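Local coordinates for aldehyde dehydrogenase family protein (Pseudomonas syringae pv. tomato, PDB 6X9L), which oxidises long-chain aliphatic aldehydes such as octanal, probably to the corresponding carboxylic acids, with NAD+ as electron acceptor, at residues A[280-285]-A[292-297]; A[276-281]-A[445-450]; A[385-390]-A[396-401]; A[156-161]-A[391-396]. The protein carries 1 engineered substitution. All coordinates share one frame; numbering follows the deposited sequence.

Contact 1 (A[280-285]-A[292-297]); sequences VMAAFR and SAPTRM. With OYA (octanal), chain C.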
# COMPACT_ATOMS: atom_id res chain seq x y z
N VAL A 280 29.25 -15.19 7.76
CA VAL A 280 28.76 -16.30 8.58
C VAL A 280 28.15 -15.78 9.87
O VAL A 280 27.04 -16.16 10.27
CB VAL A 280 29.89 -17.30 8.87
CG1 VAL A 280 29.41 -18.38 9.81
CG2 VAL A 280 30.43 -17.91 7.57
N MET A 281 28.89 -14.91 10.56
CA MET A 281 28.34 -14.27 11.76
C MET A 281 27.04 -13.53 11.44
O MET A 281 26.07 -13.62 12.20
CB MET A 281 29.38 -13.34 12.37
CG MET A 281 30.60 -14.06 12.91
SD MET A 281 30.18 -15.27 14.20
CE MET A 281 29.72 -16.71 13.24
N ALA A 282 26.99 -12.82 10.32
CA ALA A 282 25.75 -12.15 9.94
C ALA A 282 24.63 -13.16 9.69
O ALA A 282 23.50 -12.95 10.11
CB ALA A 282 25.97 -11.29 8.69
N ALA A 283 24.93 -14.25 8.99
CA ALA A 283 23.88 -15.22 8.71
C ALA A 283 23.31 -15.79 10.00
O ALA A 283 22.10 -16.02 10.10
CB ALA A 283 24.41 -16.33 7.80
N PHE A 284 24.16 -16.01 11.01
CA PHE A 284 23.77 -16.71 12.23
C PHE A 284 23.43 -15.77 13.39
O PHE A 284 23.21 -16.25 14.51
CB PHE A 284 24.89 -17.68 12.69
CG PHE A 284 25.16 -18.83 11.73
CD1 PHE A 284 24.28 -19.13 10.70
CD2 PHE A 284 26.30 -19.61 11.88
CE1 PHE A 284 24.54 -20.19 9.82
CE2 PHE A 284 26.56 -20.67 11.01
CZ PHE A 284 25.67 -20.96 9.98
N ARG A 285 23.38 -14.46 13.17
CA ARG A 285 22.96 -13.54 14.22
C ARG A 285 21.55 -13.89 14.70
O ARG A 285 20.66 -14.21 13.90
CB ARG A 285 23.01 -12.10 13.71
CG ARG A 285 22.59 -11.04 14.74
CD ARG A 285 23.57 -9.85 14.84
NE ARG A 285 23.71 -9.08 13.60
CZ ARG A 285 24.82 -9.05 12.84
NH1 ARG A 285 25.90 -9.75 13.19
NH2 ARG A 285 24.84 -8.33 11.73
N SER A 292 16.00 -10.80 7.50
CA SER A 292 16.94 -10.17 6.59
C SER A 292 18.32 -10.83 6.63
O SER A 292 19.23 -10.37 5.92
CB SER A 292 17.06 -8.68 6.91
OG SER A 292 17.34 -8.49 8.28
N ALA A 293 18.49 -11.89 7.41
CA ALA A 293 19.80 -12.50 7.54
C ALA A 293 20.32 -12.98 6.17
O ALA A 293 19.57 -13.57 5.39
CB ALA A 293 19.75 -13.68 8.52
N PRO A 294 21.59 -12.73 5.86
CA PRO A 294 22.24 -13.17 4.60
C PRO A 294 22.64 -14.64 4.57
O PRO A 294 23.80 -15.03 4.72
CB PRO A 294 23.46 -12.25 4.52
CG PRO A 294 23.79 -11.93 5.96
CD PRO A 294 22.49 -11.91 6.70
N THR A 295 21.65 -15.49 4.32
CA THR A 295 21.75 -16.94 4.41
C THR A 295 22.10 -17.64 3.10
O THR A 295 22.20 -18.88 3.08
CB THR A 295 20.44 -17.50 4.95
OG1 THR A 295 19.37 -16.91 4.21
CG2 THR A 295 20.28 -17.16 6.41
N ARG A 296 22.24 -16.90 2.00
CA ARG A 296 22.79 -17.43 0.75
C ARG A 296 24.06 -16.64 0.44
O ARG A 296 23.98 -15.47 0.05
CB ARG A 296 21.79 -17.32 -0.41
CG ARG A 296 20.60 -18.24 -0.33
CD ARG A 296 19.35 -17.57 -0.86
NE ARG A 296 19.40 -17.41 -2.31
CZ ARG A 296 19.27 -16.26 -2.95
NH1 ARG A 296 19.07 -15.12 -2.30
NH2 ARG A 296 19.33 -16.24 -4.27
N MET A 297 25.22 -17.27 0.64
CA MET A 297 26.51 -16.64 0.39
C MET A 297 26.99 -17.05 -1.00
O MET A 297 27.20 -18.24 -1.27
CB MET A 297 27.53 -17.03 1.46
CG MET A 297 28.82 -16.24 1.37
SD MET A 297 30.06 -16.74 2.58
CE MET A 297 29.61 -15.70 3.97
C14 OYA C . 21.94 -5.62 13.04
C5 OYA C . 20.66 -6.38 12.75
C6 OYA C . 19.49 -5.57 13.28
C11 OYA C . 18.29 -6.48 13.45
C7 OYA C . 17.55 -6.65 12.13
C8 OYA C . 16.30 -7.48 12.42
C9 OYA C . 15.27 -7.40 11.30
C10 OYA C . 15.11 -8.73 10.60
OAB OYA C . 14.33 -9.55 11.04

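Contact 2 (A[276-281]-A[445-450]); sequences VPPGVM and LNYPSW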
# COMPACT_ATOMS: atom_id res chain seq x y z
N VAL A 276 34.56 -13.74 4.68
CA VAL A 276 33.70 -14.92 4.91
C VAL A 276 33.24 -15.01 6.37
O VAL A 276 32.09 -15.29 6.60
CB VAL A 276 34.36 -16.22 4.44
CG1 VAL A 276 33.56 -17.42 4.88
CG2 VAL A 276 34.54 -16.24 2.95
N PRO A 277 34.09 -14.76 7.37
CA PRO A 277 33.67 -14.86 8.75
C PRO A 277 32.56 -13.88 9.12
O PRO A 277 31.65 -14.29 9.73
CB PRO A 277 34.95 -14.52 9.51
CG PRO A 277 36.02 -14.95 8.59
CD PRO A 277 35.51 -14.54 7.23
N PRO A 278 32.61 -12.60 8.74
CA PRO A 278 31.55 -11.67 9.07
C PRO A 278 30.24 -12.09 8.41
O PRO A 278 29.25 -11.88 8.99
CB PRO A 278 32.08 -10.33 8.56
CG PRO A 278 33.55 -10.53 8.59
CD PRO A 278 33.71 -11.95 8.10
N GLY A 279 30.29 -12.59 7.18
CA GLY A 279 29.07 -13.08 6.56
C GLY A 279 28.43 -14.22 7.32
O GLY A 279 27.21 -14.24 7.52
N VAL A 280 29.25 -15.19 7.76
CA VAL A 280 28.76 -16.30 8.58
C VAL A 280 28.15 -15.78 9.87
O VAL A 280 27.04 -16.16 10.27
CB VAL A 280 29.89 -17.30 8.87
CG1 VAL A 280 29.41 -18.38 9.81
CG2 VAL A 280 30.43 -17.91 7.57
N MET A 281 28.89 -14.91 10.56
CA MET A 281 28.34 -14.27 11.76
C MET A 281 27.04 -13.53 11.44
O MET A 281 26.07 -13.62 12.20
CB MET A 281 29.38 -13.34 12.37
CG MET A 281 30.60 -14.06 12.91
SD MET A 281 30.18 -15.27 14.20
CE MET A 281 29.72 -16.71 13.24
N LEU A 445 26.95 -2.85 2.02
CA LEU A 445 28.26 -2.95 1.41
C LEU A 445 29.34 -3.11 2.47
O LEU A 445 29.47 -2.26 3.36
CB LEU A 445 28.54 -1.70 0.59
CG LEU A 445 27.43 -1.34 -0.39
CD1 LEU A 445 27.86 -0.11 -1.16
CD2 LEU A 445 27.18 -2.50 -1.33
N ASN A 446 30.12 -4.19 2.37
CA ASN A 446 31.25 -4.43 3.26
C ASN A 446 30.87 -4.22 4.73
O ASN A 446 31.56 -3.56 5.49
CB ASN A 446 32.43 -3.54 2.86
CG ASN A 446 32.88 -3.76 1.43
OD1 ASN A 446 33.03 -4.89 0.98
ND2 ASN A 446 33.07 -2.67 0.70
N TYR A 447 29.72 -4.77 5.10
CA TYR A 447 29.26 -4.89 6.48
C TYR A 447 29.19 -3.54 7.18
O TYR A 447 29.78 -3.35 8.26
CB TYR A 447 30.15 -5.87 7.24
CG TYR A 447 30.22 -7.21 6.54
CD1 TYR A 447 29.10 -8.02 6.43
CD2 TYR A 447 31.40 -7.65 5.96
CE1 TYR A 447 29.15 -9.24 5.77
CE2 TYR A 447 31.47 -8.88 5.31
CZ TYR A 447 30.34 -9.66 5.21
OH TYR A 447 30.42 -10.87 4.55
N PRO A 448 28.42 -2.60 6.63
CA PRO A 448 28.18 -1.34 7.34
C PRO A 448 27.45 -1.59 8.65
O PRO A 448 26.88 -2.66 8.89
CB PRO A 448 27.30 -0.56 6.36
CG PRO A 448 26.52 -1.64 5.68
CD PRO A 448 27.47 -2.81 5.53
N SER A 449 27.48 -0.59 9.51
CA SER A 449 26.75 -0.66 10.76
C SER A 449 25.31 -0.24 10.54
O SER A 449 24.97 0.47 9.59
CB SER A 449 27.39 0.20 11.84
OG SER A 449 27.67 1.48 11.33
N TRP A 450 24.45 -0.70 11.44
CA TRP A 450 23.01 -0.53 11.30
C TRP A 450 22.64 0.95 11.24
O TRP A 450 23.26 1.79 11.89
CB TRP A 450 22.35 -1.25 12.48
CG TRP A 450 20.89 -1.20 12.52
CD1 TRP A 450 20.01 -1.93 11.77
CD2 TRP A 450 20.10 -0.41 13.42
NE1 TRP A 450 18.71 -1.61 12.12
CE2 TRP A 450 18.74 -0.68 13.14
CE3 TRP A 450 20.40 0.51 14.42
CZ2 TRP A 450 17.70 -0.06 13.83
CZ3 TRP A 450 19.37 1.12 15.10
CH2 TRP A 450 18.04 0.84 14.81

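Contact 3 (A[385-390]-A[396-401]); sequences MRIARE and VLCLIA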
# COMPACT_ATOMS: atom_id res chain seq x y z
N MET A 385 17.52 -25.97 -4.97
CA MET A 385 17.29 -26.78 -3.79
C MET A 385 16.29 -26.11 -2.84
O MET A 385 16.15 -24.88 -2.82
CB MET A 385 18.60 -27.06 -3.07
CG MET A 385 19.58 -27.84 -3.89
SD MET A 385 21.01 -28.36 -2.93
CE MET A 385 21.81 -29.46 -4.11
N ARG A 386 15.58 -26.94 -2.07
CA ARG A 386 14.66 -26.43 -1.06
C ARG A 386 15.37 -25.49 -0.09
O ARG A 386 14.88 -24.40 0.21
CB ARG A 386 14.02 -27.59 -0.30
CG ARG A 386 12.80 -28.19 -0.97
CD ARG A 386 11.97 -28.99 0.01
NE ARG A 386 11.44 -28.15 1.07
CZ ARG A 386 11.10 -28.61 2.28
NH1 ARG A 386 11.26 -29.89 2.56
NH2 ARG A 386 10.63 -27.78 3.21
N ILE A 387 16.53 -25.91 0.43
CA ILE A 387 17.24 -25.06 1.38
C ILE A 387 17.71 -23.74 0.76
O ILE A 387 18.03 -22.81 1.50
CB ILE A 387 18.43 -25.83 1.98
CG1 ILE A 387 19.35 -26.35 0.88
CG2 ILE A 387 17.94 -26.98 2.85
CD1 ILE A 387 20.68 -26.85 1.41
N ALA A 388 17.75 -23.63 -0.57
CA ALA A 388 18.12 -22.37 -1.21
C ALA A 388 16.92 -21.47 -1.47
O ALA A 388 17.07 -20.24 -1.45
CB ALA A 388 18.85 -22.63 -2.53
N ARG A 389 15.74 -22.05 -1.71
CA ARG A 389 14.56 -21.26 -2.04
C ARG A 389 13.76 -20.83 -0.82
O ARG A 389 13.10 -19.79 -0.88
CB ARG A 389 13.64 -22.05 -2.97
CG ARG A 389 14.10 -22.12 -4.41
CD ARG A 389 13.35 -23.18 -5.18
NE ARG A 389 13.50 -22.96 -6.61
CZ ARG A 389 12.88 -23.68 -7.54
NH1 ARG A 389 12.06 -24.66 -7.18
NH2 ARG A 389 13.07 -23.41 -8.83
N GLU A 390 13.79 -21.60 0.25
CA GLU A 390 12.88 -21.42 1.38
C GLU A 390 13.60 -20.83 2.58
O GLU A 390 14.71 -21.24 2.94
CB GLU A 390 12.24 -22.75 1.78
CG GLU A 390 11.36 -23.38 0.72
CD GLU A 390 10.94 -24.78 1.11
OE1 GLU A 390 10.73 -25.02 2.31
OE2 GLU A 390 10.86 -25.66 0.22
N VAL A 396 21.43 -21.74 9.40
CA VAL A 396 21.68 -22.60 8.26
C VAL A 396 22.12 -21.70 7.12
O VAL A 396 21.33 -20.89 6.62
CB VAL A 396 20.44 -23.42 7.86
CG1 VAL A 396 20.74 -24.26 6.62
CG2 VAL A 396 19.98 -24.29 9.03
N LEU A 397 23.37 -21.83 6.71
CA LEU A 397 23.94 -20.98 5.68
C LEU A 397 24.21 -21.82 4.44
O LEU A 397 24.78 -22.91 4.54
CB LEU A 397 25.22 -20.31 6.17
CG LEU A 397 26.10 -19.60 5.13
CD1 LEU A 397 25.33 -18.47 4.46
CD2 LEU A 397 27.37 -19.07 5.75
N CYS A 398 23.79 -21.32 3.28
CA CYS A 398 24.04 -21.95 1.99
C CYS A 398 25.18 -21.26 1.27
O CYS A 398 25.25 -20.03 1.24
CB CYS A 398 22.79 -21.93 1.10
SG CYS A 398 21.51 -23.08 1.62
N LEU A 399 26.07 -22.06 0.70
CA LEU A 399 27.16 -21.59 -0.14
C LEU A 399 26.83 -21.92 -1.59
O LEU A 399 26.55 -23.08 -1.91
CB LEU A 399 28.47 -22.27 0.27
CG LEU A 399 29.40 -21.59 1.26
CD1 LEU A 399 28.70 -20.55 2.10
CD2 LEU A 399 30.05 -22.64 2.15
N ILE A 400 26.86 -20.91 -2.46
CA ILE A 400 26.52 -21.06 -3.88
C ILE A 400 27.64 -20.48 -4.73
O ILE A 400 28.14 -19.38 -4.46
CB ILE A 400 25.19 -20.37 -4.23
CG1 ILE A 400 24.05 -20.95 -3.39
CG2 ILE A 400 24.91 -20.46 -5.73
CD1 ILE A 400 22.83 -20.06 -3.38
N ALA A 401 28.03 -21.22 -5.78
CA ALA A 401 29.14 -20.82 -6.64
C ALA A 401 28.63 -20.11 -7.88
O ALA A 401 27.51 -20.35 -8.34
CB ALA A 401 29.96 -22.04 -7.06

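Contact 4 (A[156-161]-A[391-396]); sequences TPWNWP and EIFGPV. With NAD (nicotinamide-adenine-dinucleotide), chain D; OYA (octanal), chain C.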
# COMPACT_ATOMS: atom_id res chain seq x y z
N THR A 156 3.04 -8.43 15.67
CA THR A 156 4.49 -8.56 15.69
C THR A 156 4.94 -9.99 15.98
O THR A 156 4.21 -10.79 16.58
CB THR A 156 5.10 -7.59 16.72
OG1 THR A 156 4.39 -7.70 17.96
CG2 THR A 156 5.01 -6.15 16.20
N PRO A 157 6.18 -10.34 15.54
CA PRO A 157 6.70 -11.70 15.73
C PRO A 157 7.52 -11.82 17.00
O PRO A 157 7.60 -10.87 17.79
CB PRO A 157 7.57 -11.88 14.49
CG PRO A 157 8.21 -10.48 14.37
CD PRO A 157 7.16 -9.49 14.84
N TRP A 158 8.18 -12.97 17.21
CA TRP A 158 8.86 -13.22 18.48
C TRP A 158 10.38 -13.09 18.43
O TRP A 158 11.02 -13.17 19.48
CB TRP A 158 8.51 -14.62 18.98
CG TRP A 158 8.66 -15.66 17.90
CD1 TRP A 158 7.65 -16.31 17.24
CD2 TRP A 158 9.88 -16.19 17.38
NE1 TRP A 158 8.17 -17.19 16.34
CE2 TRP A 158 9.54 -17.15 16.41
CE3 TRP A 158 11.24 -15.96 17.64
CZ2 TRP A 158 10.51 -17.86 15.69
CZ3 TRP A 158 12.19 -16.67 16.91
CH2 TRP A 158 11.83 -17.60 15.96
N ASN A 159 10.98 -12.88 17.24
CA ASN A 159 12.42 -13.04 17.08
C ASN A 159 13.19 -11.79 17.52
O ASN A 159 14.31 -11.88 18.04
CB ASN A 159 12.76 -13.37 15.63
CG ASN A 159 12.44 -12.23 14.70
OD1 ASN A 159 11.38 -11.61 14.81
ND2 ASN A 159 13.37 -11.93 13.81
N TRP A 160 12.61 -10.61 17.29
CA TRP A 160 13.12 -9.34 17.81
C TRP A 160 11.96 -8.62 18.48
O TRP A 160 11.51 -7.57 18.02
CB TRP A 160 13.73 -8.50 16.69
CG TRP A 160 15.01 -9.00 16.17
CD1 TRP A 160 15.21 -9.96 15.22
CD2 TRP A 160 16.31 -8.55 16.56
NE1 TRP A 160 16.55 -10.15 14.99
CE2 TRP A 160 17.25 -9.29 15.81
CE3 TRP A 160 16.77 -7.59 17.47
CZ2 TRP A 160 18.63 -9.10 15.94
CZ3 TRP A 160 18.14 -7.40 17.59
CH2 TRP A 160 19.05 -8.15 16.83
N PRO A 161 11.48 -9.15 19.62
CA PRO A 161 10.12 -8.78 20.07
C PRO A 161 9.95 -7.30 20.43
O PRO A 161 9.04 -6.65 19.90
CB PRO A 161 9.89 -9.71 21.28
CG PRO A 161 11.25 -10.16 21.71
CD PRO A 161 12.14 -10.12 20.50
N GLU A 391 12.95 -19.86 3.21
CA GLU A 391 13.49 -19.29 4.44
C GLU A 391 13.47 -20.37 5.52
O GLU A 391 12.47 -21.08 5.67
CB GLU A 391 12.66 -18.08 4.86
CG GLU A 391 13.12 -17.42 6.13
CD GLU A 391 12.29 -16.19 6.47
OE1 GLU A 391 11.05 -16.23 6.27
OE2 GLU A 391 12.89 -15.19 6.90
N ILE A 392 14.57 -20.49 6.25
CA ILE A 392 14.71 -21.53 7.25
C ILE A 392 14.51 -20.99 8.66
O ILE A 392 13.98 -21.68 9.53
CB ILE A 392 16.08 -22.21 7.12
CG1 ILE A 392 16.18 -22.91 5.76
CG2 ILE A 392 16.28 -23.18 8.26
CD1 ILE A 392 17.60 -23.25 5.36
N PHE A 393 14.93 -19.75 8.90
CA PHE A 393 14.76 -19.09 10.19
C PHE A 393 15.47 -19.86 11.30
O PHE A 393 14.96 -20.00 12.41
CB PHE A 393 13.29 -18.87 10.51
CG PHE A 393 13.00 -17.48 10.98
CD1 PHE A 393 13.29 -16.39 10.16
CD2 PHE A 393 12.51 -17.25 12.26
CE1 PHE A 393 13.05 -15.08 10.60
CE2 PHE A 393 12.26 -15.96 12.71
CZ PHE A 393 12.53 -14.87 11.88
N GLY A 394 16.67 -20.33 11.00
CA GLY A 394 17.56 -20.95 11.95
C GLY A 394 18.96 -20.80 11.42
O GLY A 394 19.17 -20.20 10.36
N PRO A 395 19.96 -21.33 12.12
CA PRO A 395 21.37 -21.06 11.72
C PRO A 395 21.87 -22.01 10.63
O PRO A 395 22.64 -22.95 10.86
CB PRO A 395 22.12 -21.23 13.03
CG PRO A 395 21.33 -22.31 13.75
CD PRO A 395 19.88 -22.08 13.39
N VAL A 396 21.43 -21.74 9.40
CA VAL A 396 21.68 -22.60 8.26
C VAL A 396 22.12 -21.70 7.12
O VAL A 396 21.33 -20.89 6.62
CB VAL A 396 20.44 -23.42 7.86
CG1 VAL A 396 20.74 -24.26 6.62
CG2 VAL A 396 19.98 -24.29 9.03
PA NAD D . 4.04 -15.72 12.00
O1A NAD D . 3.74 -15.28 10.60
O2A NAD D . 3.73 -17.14 12.24
O5B NAD D . 3.27 -14.78 13.08
C5B NAD D . 3.46 -13.38 13.10
C4B NAD D . 2.33 -12.71 13.89
O4B NAD D . 1.11 -12.96 13.24
C3B NAD D . 2.17 -13.26 15.29
O3B NAD D . 1.79 -12.19 16.15
C2B NAD D . 1.02 -14.25 15.17
O2B NAD D . 0.28 -14.39 16.36
C1B NAD D . 0.18 -13.54 14.14
N9A NAD D . -0.64 -14.43 13.33
C8A NAD D . -0.42 -15.75 12.99
N7A NAD D . -1.43 -16.13 12.17
C5A NAD D . -2.27 -15.08 11.99
C6A NAD D . -3.43 -14.91 11.25
N6A NAD D . -3.83 -15.87 10.42
N1A NAD D . -4.06 -13.69 11.26
C2A NAD D . -3.54 -12.63 11.98
N3A NAD D . -2.38 -12.80 12.71
C4A NAD D . -1.77 -14.01 12.71
O3 NAD D . 5.55 -15.29 12.33
PN NAD D . 6.83 -16.22 12.63
O1N NAD D . 7.12 -17.05 11.44
O2N NAD D . 6.67 -16.87 13.94
O5D NAD D . 7.85 -14.95 12.71
C5D NAD D . 9.06 -14.99 12.00
C4D NAD D . 8.81 -14.47 10.58
O4D NAD D . 8.69 -13.05 10.61
C3D NAD D . 9.98 -14.79 9.67
O3D NAD D . 9.49 -15.04 8.38
C2D NAD D . 10.73 -13.48 9.64
O2D NAD D . 11.52 -13.35 8.48
C1D NAD D . 9.58 -12.48 9.67
N1N NAD D . 10.13 -11.17 10.05
C2N NAD D . 10.14 -10.16 9.14
C3N NAD D . 10.71 -8.93 9.46
C7N NAD D . 10.76 -7.79 8.49
O7N NAD D . 11.06 -6.53 9.02
N7N NAD D . 10.54 -7.97 7.19
C4N NAD D . 11.27 -8.75 10.72
C5N NAD D . 11.26 -9.79 11.63
C6N NAD D . 10.70 -11.01 11.28
C14 OYA C . 21.94 -5.62 13.04
C5 OYA C . 20.66 -6.38 12.75
C6 OYA C . 19.49 -5.57 13.28
C11 OYA C . 18.29 -6.48 13.45
C7 OYA C . 17.55 -6.65 12.13
C8 OYA C . 16.30 -7.48 12.42
C9 OYA C . 15.27 -7.40 11.30
C10 OYA C . 15.11 -8.73 10.60
OAB OYA C . 14.33 -9.55 11.04

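Contact 1 (A[280-285]-A[292-297])
The backbones of 280-285 and 292-297 come closest at Ala283 and Pro294, whose CA atoms lie 4.9 Å apart, where the C-terminal part of helix 272-284 passes the chain leading into strand 296-300. This is the returning half of a beta-alpha-beta unit that begins with strand 263-266. Small side chains permit the close approach. The methyl CB of Ala282 rests 3.6 Å from CG of the Pro294 ring, and CB of Ala283 packs against the carbonyl of the same proline, the centre of an inverse gamma turn. One residue earlier, CB of Ala293 lies against the carbonyl oxygens of Ala282 and Ala283, 3.7 Å from the latter. No hydrogen bond crosses between the segments. Arg285, closing the first segment, and Ser292, opening the second, reach the octanal pocket: NE of Arg285 stands 3.9 Å from the terminal methyl C14 of octanal, while OG of Ser292 lies beside its aldehyde carbon C10. The aldehyde itself is hydrogen-bonded to the backbone N of the engineered Ala291. Farther along, Met297 runs extended (chi1 -171°) until its last torsion (chi3 -88°) turns the thioether methyl against the helix backbone, bringing CE 3.8 Å from Val280 N and 4.3 Å from Val280 CG2.

Contact 2 (A[276-281]-A[445-450])
Tyr447 is aimed at Pro278 and Gly279 by a left-handed backbone conformation (phi 57°, psi 58°) together with a side chain whose CG lies anti to the carbonyl carbon (chi1 -55°), and the phenol is thereby carried across to helix 272-284. One face of the ring receives CB of Pro278, a CH-pi contact with that carbon 3.7 Å from the ring centroid and nearest to CE2, at 3.6 Å. Beyond the ring, the phenol oxygen settles against the backbone of Gly279, which has no side chain. The neighbouring Gly279 N is badly angled for a bond to this oxygen. Here a loop that follows strand 442-445, the strand at one edge of the seven-stranded sheet within this chain, is tied back to a helix of the same alpha/beta domain, at a point where the helix is kinked around Pro277 and Pro278. The phenol's polar needs are met by Asn264 ND2 on strand 263-266, with a weak bond to Ala275 O in the preceding helical turn. At the start of the loop, Leu445 makes backbone hydrogen bonds with the second subunit, and farther on Trp450 lines the octanal pocket.

Contact 3 (A[385-390]-A[396-401])
Ile387 and Ala388 are the residues of the short helix 386-389 that meet strand 396-402, and both do so at Cys398. The segment opens with Met385 at the N-cap position, its carbonyl oxygen accepting hydrogen bonds from both Ala388 N and Arg389 N. Arg386 then reaches forward one turn and grips Glu390 side-on, NE to OE2 at 2.7 Å and NH2 to OE1 at 2.9 Å. Both oxygens lie close to the guanidinium plane, and the two bonds restrict the rotation of both groups, although NE meets OE2 27° out of the carboxylate plane. Ile387 points at the strand: CG1 sits between the backbone N and the carbonyl carbon (chi1 56°), which sets CD1 3.9 Å from Cys398 SG. The same sulfur also lies 3.5 Å from Ile387 O, an oxygen hydrogen-bonded to Lys261 NZ. Ala388 brings its backbone N to 4.4 Å from the sulfur, and Glu390 is the first residue to leave the helical conformation. The amides of Arg386 and Ile387 are bound by the carboxylate of Glu352, just beyond helix 336-351. The contact belongs to a beta-alpha-beta unit in which strand 396-402 runs between strands 376-379 and 296-300; Cys398 looks toward helix 386-389, whereas Leu397 turns the other way to pack on helix 272-284.

Contact 4 (A[156-161]-A[391-396])
Phe393 meets Trp158 and Asn159 beside the bound NAD. The edge of its ring is directed at the face of the indole in an offset edge-to-face pair, with centroids 5.6 Å apart and planes at 77°. CZ of Phe393 also approaches ND2 of Asn159 at 3.6 Å, the amide and ring planes being turned 49° from each other. C3D of the nicotinamide ribose lies over one face of the phenyl ring, though the spacing here is too tight in the model to be read closely. Around this junction the dinucleotide is held by both segments: Glu391, extended beyond CG, takes the two hydroxyls of that ribose, O3D on OE1 at 2.9 Å and O2D on OE2 at 2.8 Å. Trp158 NE1 gives a weak bond to the phosphate oxygen O2N, and the adenosine ribose hydroxyl O3B donates to Thr156 O. In the aldehyde pocket Trp160 lays one face against octanal C11. Asn159 ND2 is fixed by Gln289 O and lies 3.8 Å from the aldehyde oxygen OAB, a placement consistent with the oxyanion hole of aldehyde dehydrogenases. Gly260 N makes a weak hydrogen bond to Glu391 OE2. Segment 156-161 links strand 143-155 of the cofactor-binding sheet to helix 161-174. Residues 391-396 connect helix 386-389 to strand 396-402 of the second sheet, with helix 336-351 packed against Trp158 and Ile392.

Contacts 1, 2 and 3 belong to the domain built on the seven-stranded sheet, while contact 4 bridges it to the NAD-binding domain. Contacts 1 and 2 share Val280 and Met281 of helix 272-284, their centres about 8 Å apart. Contact 3 follows contact 1 along the chain, about 11 Å away by centres; their strands 296-300 and 396-402 are neighbours, hydrogen-bonded through Thr295, Met297 and Cys398. Contact 1 falls between the two segments of contact 4, and contact 3 between those of contact 2. Val396 is common to contacts 3 and 4. Contact 4, about 12 Å from contact 1 by centres, also touches octanal, so substrate and cofactor lie where the two domains face each other. Contact 2 leads toward the second subunit.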